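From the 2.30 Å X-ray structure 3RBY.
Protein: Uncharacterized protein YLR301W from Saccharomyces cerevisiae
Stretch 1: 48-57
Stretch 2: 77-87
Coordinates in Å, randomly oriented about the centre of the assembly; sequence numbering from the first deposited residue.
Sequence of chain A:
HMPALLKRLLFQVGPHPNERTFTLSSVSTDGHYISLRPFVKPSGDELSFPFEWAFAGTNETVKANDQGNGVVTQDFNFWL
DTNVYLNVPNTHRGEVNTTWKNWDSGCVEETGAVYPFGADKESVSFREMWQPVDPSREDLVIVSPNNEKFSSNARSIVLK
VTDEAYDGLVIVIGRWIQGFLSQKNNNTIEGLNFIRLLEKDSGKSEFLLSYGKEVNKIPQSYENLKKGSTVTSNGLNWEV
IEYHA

Stretch 1 48-57: SFPFEWAFAG
Stretch 2 77-87: NFWLDTNVYLN

How does stretch 2 first meet the strand that ends at Gly-57? Phe-78 (phi/psi -58/142, chi1 m) packs its ring against two aromatics: in an offset edge-to-face pair the edge of Trp-53 (chi1 t, chi2 30°) turns toward its face, planes at 90°, with the centroid of the indole six-membered ring 5.5 Å from that of Phe-78, while the Phe-55 ring (chi1 p) lies oblique at 39°, with Phe-55 CD2 3.4 Å from Phe-78 CE2.

What sets the register? Trp-79 (phi/psi -81/-62) gives a weak bond from its N to Ala-56 O, 3.0 Å. Ala-56 (-164/160) pairs antiparallel with Leu-80 (-88/128): Leu-80 N donates to Ala-56 O (3.0 Å) and Ala-56 N to Leu-80 O (3.2 Å). Phe-55 (-155/163) faces Asp-81 (-146/101) as the non-hydrogen-bonded pair, Phe-55 CA to Asp-81 CA 4.7 Å.

Why does Asp-81 (chi1 t) matter where strand becomes helix? Its OD1 accepts Trp-53 NE1 at 2.9 Å and, in a weak capping bond, Asn-83 N at 2.8 Å, so one carboxylate oxygen joins the indole to the helix start.

How does the helix that begins at Thr-82 sit against stretch 1? It runs at 103° to the strand. Thr-82 (-56/-26) N donates to Ala-54 O (3.2 Å, 172°), extending the ladder into the first turn. Beyond it, Leu-86 (chi1 m, chi2 t) places CD1 over the Phe-49 ring (chi1 t), 4.1 Å from Phe-49 CE2.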

# COMPACT_ATOMS: atom_id res chain seq x y z
N SER A 48 -10.24 -14.21 -21.69
CA SER A 48 -10.39 -13.53 -22.98
C SER A 48 -10.25 -12.01 -22.83
O SER A 48 -9.70 -11.35 -23.71
CB SER A 48 -11.72 -13.90 -23.66
OG SER A 48 -12.83 -13.31 -23.00
N PHE A 49 -10.74 -11.47 -21.71
CA PHE A 49 -10.60 -10.04 -21.40
C PHE A 49 -10.20 -9.86 -19.93
O PHE A 49 -11.05 -9.57 -19.09
CB PHE A 49 -11.92 -9.33 -21.64
CG PHE A 49 -11.83 -7.84 -21.54
CD1 PHE A 49 -11.04 -7.13 -22.44
CD2 PHE A 49 -12.53 -7.14 -20.57
CE1 PHE A 49 -10.94 -5.75 -22.36
CE2 PHE A 49 -12.44 -5.76 -20.48
CZ PHE A 49 -11.65 -5.06 -21.38
N PRO A 50 -8.92 -10.09 -19.66
CA PRO A 50 -8.39 -10.14 -18.29
C PRO A 50 -8.29 -8.77 -17.64
O PRO A 50 -7.23 -8.37 -17.17
CB PRO A 50 -6.98 -10.72 -18.48
CG PRO A 50 -6.60 -10.31 -19.86
CD PRO A 50 -7.87 -10.33 -20.67
N PHE A 51 -9.41 -8.06 -17.60
CA PHE A 51 -9.48 -6.76 -16.93
C PHE A 51 -10.80 -6.62 -16.21
O PHE A 51 -11.85 -6.98 -16.76
CB PHE A 51 -9.40 -5.63 -17.95
CG PHE A 51 -8.16 -5.66 -18.79
CD1 PHE A 51 -8.16 -6.29 -20.03
CD2 PHE A 51 -7.01 -5.05 -18.36
CE1 PHE A 51 -7.02 -6.31 -20.82
CE2 PHE A 51 -5.86 -5.06 -19.13
CZ PHE A 51 -5.86 -5.70 -20.36
N GLU A 52 -10.75 -6.08 -15.00
CA GLU A 52 -11.96 -5.80 -14.24
C GLU A 52 -12.61 -4.60 -14.92
O GLU A 52 -13.83 -4.50 -15.00
CB GLU A 52 -11.64 -5.65 -12.75
CG GLU A 52 -12.68 -4.88 -11.97
CD GLU A 52 -12.24 -4.59 -10.54
OE1 GLU A 52 -11.83 -3.44 -10.27
OE2 GLU A 52 -12.30 -5.51 -9.70
N TRP A 53 -11.76 -3.70 -15.41
CA TRP A 53 -12.22 -2.50 -16.10
C TRP A 53 -11.04 -1.68 -16.60
O TRP A 53 -9.89 -1.97 -16.27
CB TRP A 53 -13.03 -1.68 -15.09
CG TRP A 53 -13.78 -0.54 -15.70
CD1 TRP A 53 -14.28 -0.48 -16.97
CD2 TRP A 53 -14.11 0.70 -15.07
NE1 TRP A 53 -14.91 0.73 -17.17
CE2 TRP A 53 -14.82 1.47 -16.02
CE3 TRP A 53 -13.89 1.24 -13.80
CZ2 TRP A 53 -15.29 2.75 -15.74
CZ3 TRP A 53 -14.36 2.51 -13.52
CH2 TRP A 53 -15.06 3.25 -14.49
N ALA A 54 -11.32 -0.67 -17.41
CA ALA A 54 -10.29 0.20 -17.96
C ALA A 54 -10.91 1.48 -18.50
O ALA A 54 -11.96 1.45 -19.15
CB ALA A 54 -9.51 -0.51 -19.04
N PHE A 55 -10.27 2.62 -18.24
CA PHE A 55 -10.79 3.90 -18.69
C PHE A 55 -9.67 4.91 -18.83
O PHE A 55 -8.56 4.72 -18.31
CB PHE A 55 -11.91 4.42 -17.77
CG PHE A 55 -11.47 4.75 -16.35
CD1 PHE A 55 -11.78 3.90 -15.29
CD2 PHE A 55 -10.78 5.93 -16.07
CE1 PHE A 55 -11.40 4.20 -13.98
CE2 PHE A 55 -10.41 6.25 -14.76
CZ PHE A 55 -10.71 5.38 -13.71
N ALA A 56 -9.96 5.99 -19.55
CA ALA A 56 -8.98 7.04 -19.80
C ALA A 56 -9.71 8.28 -20.29
O ALA A 56 -10.86 8.21 -20.74
CB ALA A 56 -7.95 6.57 -20.83
N GLY A 57 -9.06 9.43 -20.18
CA GLY A 57 -9.64 10.65 -20.68
C GLY A 57 -8.55 11.70 -20.69
O GLY A 57 -7.63 11.65 -19.87
N ASN A 77 -16.38 12.20 -17.01
CA ASN A 77 -17.09 11.74 -18.20
C ASN A 77 -16.09 11.05 -19.11
O ASN A 77 -15.45 11.69 -19.96
CB ASN A 77 -17.80 12.90 -18.92
CG ASN A 77 -19.00 13.40 -18.14
OD1 ASN A 77 -18.91 14.38 -17.40
ND2 ASN A 77 -20.14 12.70 -18.27
N PHE A 78 -15.94 9.74 -18.92
CA PHE A 78 -14.85 9.01 -19.54
C PHE A 78 -14.79 9.09 -21.06
O PHE A 78 -15.82 9.10 -21.75
CB PHE A 78 -14.90 7.54 -19.10
CG PHE A 78 -14.85 7.37 -17.61
CD1 PHE A 78 -15.94 6.87 -16.91
CD2 PHE A 78 -13.73 7.77 -16.90
CE1 PHE A 78 -15.90 6.74 -15.53
CE2 PHE A 78 -13.68 7.64 -15.52
CZ PHE A 78 -14.77 7.13 -14.83
N TRP A 79 -13.58 9.17 -21.59
CA TRP A 79 -13.38 9.06 -23.03
C TRP A 79 -13.39 7.57 -23.40
O TRP A 79 -14.24 7.10 -24.17
CB TRP A 79 -12.04 9.70 -23.40
CG TRP A 79 -11.74 9.70 -24.87
CD1 TRP A 79 -12.65 9.67 -25.89
CD2 TRP A 79 -10.45 9.70 -25.48
NE1 TRP A 79 -12.00 9.66 -27.10
CE2 TRP A 79 -10.64 9.68 -26.88
CE3 TRP A 79 -9.14 9.73 -24.98
CZ2 TRP A 79 -9.58 9.69 -27.78
CZ3 TRP A 79 -8.08 9.74 -25.88
CH2 TRP A 79 -8.31 9.72 -27.27
N LEU A 80 -12.42 6.83 -22.85
CA LEU A 80 -12.44 5.37 -22.89
C LEU A 80 -13.23 4.85 -21.70
O LEU A 80 -12.95 5.23 -20.56
CB LEU A 80 -11.01 4.83 -22.81
CG LEU A 80 -10.63 3.41 -23.23
CD1 LEU A 80 -9.66 2.81 -22.21
CD2 LEU A 80 -11.85 2.52 -23.40
N ASP A 81 -14.21 3.99 -21.95
CA ASP A 81 -14.89 3.22 -20.89
C ASP A 81 -15.25 1.85 -21.44
O ASP A 81 -16.24 1.71 -22.17
CB ASP A 81 -16.14 3.95 -20.41
CG ASP A 81 -16.86 3.20 -19.30
OD1 ASP A 81 -16.65 1.97 -19.16
OD2 ASP A 81 -17.66 3.84 -18.58
N THR A 82 -14.46 0.83 -21.12
CA THR A 82 -14.68 -0.48 -21.75
C THR A 82 -16.11 -0.99 -21.55
O THR A 82 -16.62 -1.76 -22.36
CB THR A 82 -13.66 -1.54 -21.27
OG1 THR A 82 -13.70 -1.66 -19.84
CG2 THR A 82 -12.24 -1.18 -21.73
N ASN A 83 -16.76 -0.55 -20.48
CA ASN A 83 -18.17 -0.87 -20.31
C ASN A 83 -18.99 -0.37 -21.50
O ASN A 83 -19.65 -1.15 -22.17
CB ASN A 83 -18.73 -0.27 -19.01
CG ASN A 83 -18.15 -0.92 -17.76
OD1 ASN A 83 -17.66 -2.07 -17.79
ND2 ASN A 83 -18.21 -0.19 -16.64
N VAL A 84 -18.93 0.93 -21.76
CA VAL A 84 -19.70 1.47 -22.88
C VAL A 84 -19.17 0.94 -24.21
O VAL A 84 -19.93 0.68 -25.13
CB VAL A 84 -19.80 3.03 -22.90
CG1 VAL A 84 -19.48 3.62 -21.54
CG2 VAL A 84 -18.91 3.61 -23.98
N TYR A 85 -17.86 0.79 -24.31
CA TYR A 85 -17.29 0.26 -25.54
C TYR A 85 -17.86 -1.12 -25.84
O TYR A 85 -18.26 -1.39 -26.97
CB TYR A 85 -15.77 0.14 -25.44
CG TYR A 85 -15.11 -0.18 -26.76
CD1 TYR A 85 -14.94 -1.49 -27.17
CD2 TYR A 85 -14.67 0.83 -27.60
CE1 TYR A 85 -14.34 -1.79 -28.39
CE2 TYR A 85 -14.05 0.55 -28.81
CZ TYR A 85 -13.90 -0.76 -29.20
OH TYR A 85 -13.29 -1.04 -30.41
N LEU A 86 -17.88 -1.98 -24.83
CA LEU A 86 -18.28 -3.37 -24.98
C LEU A 86 -19.76 -3.60 -24.67
O LEU A 86 -20.23 -4.74 -24.69
CB LEU A 86 -17.43 -4.27 -24.09
CG LEU A 86 -15.95 -4.39 -24.46
CD1 LEU A 86 -15.19 -5.23 -23.44
CD2 LEU A 86 -15.79 -4.95 -25.86
N ASN A 87 -20.49 -2.52 -24.36
CA ASN A 87 -21.93 -2.62 -24.10
C ASN A 87 -22.26 -3.51 -22.89
O ASN A 87 -23.27 -4.20 -22.89
CB ASN A 87 -22.67 -3.15 -25.33
CG ASN A 87 -22.51 -2.25 -26.54
OD1 ASN A 87 -21.73 -2.54 -27.46
ND2 ASN A 87 -23.27 -1.16 -26.56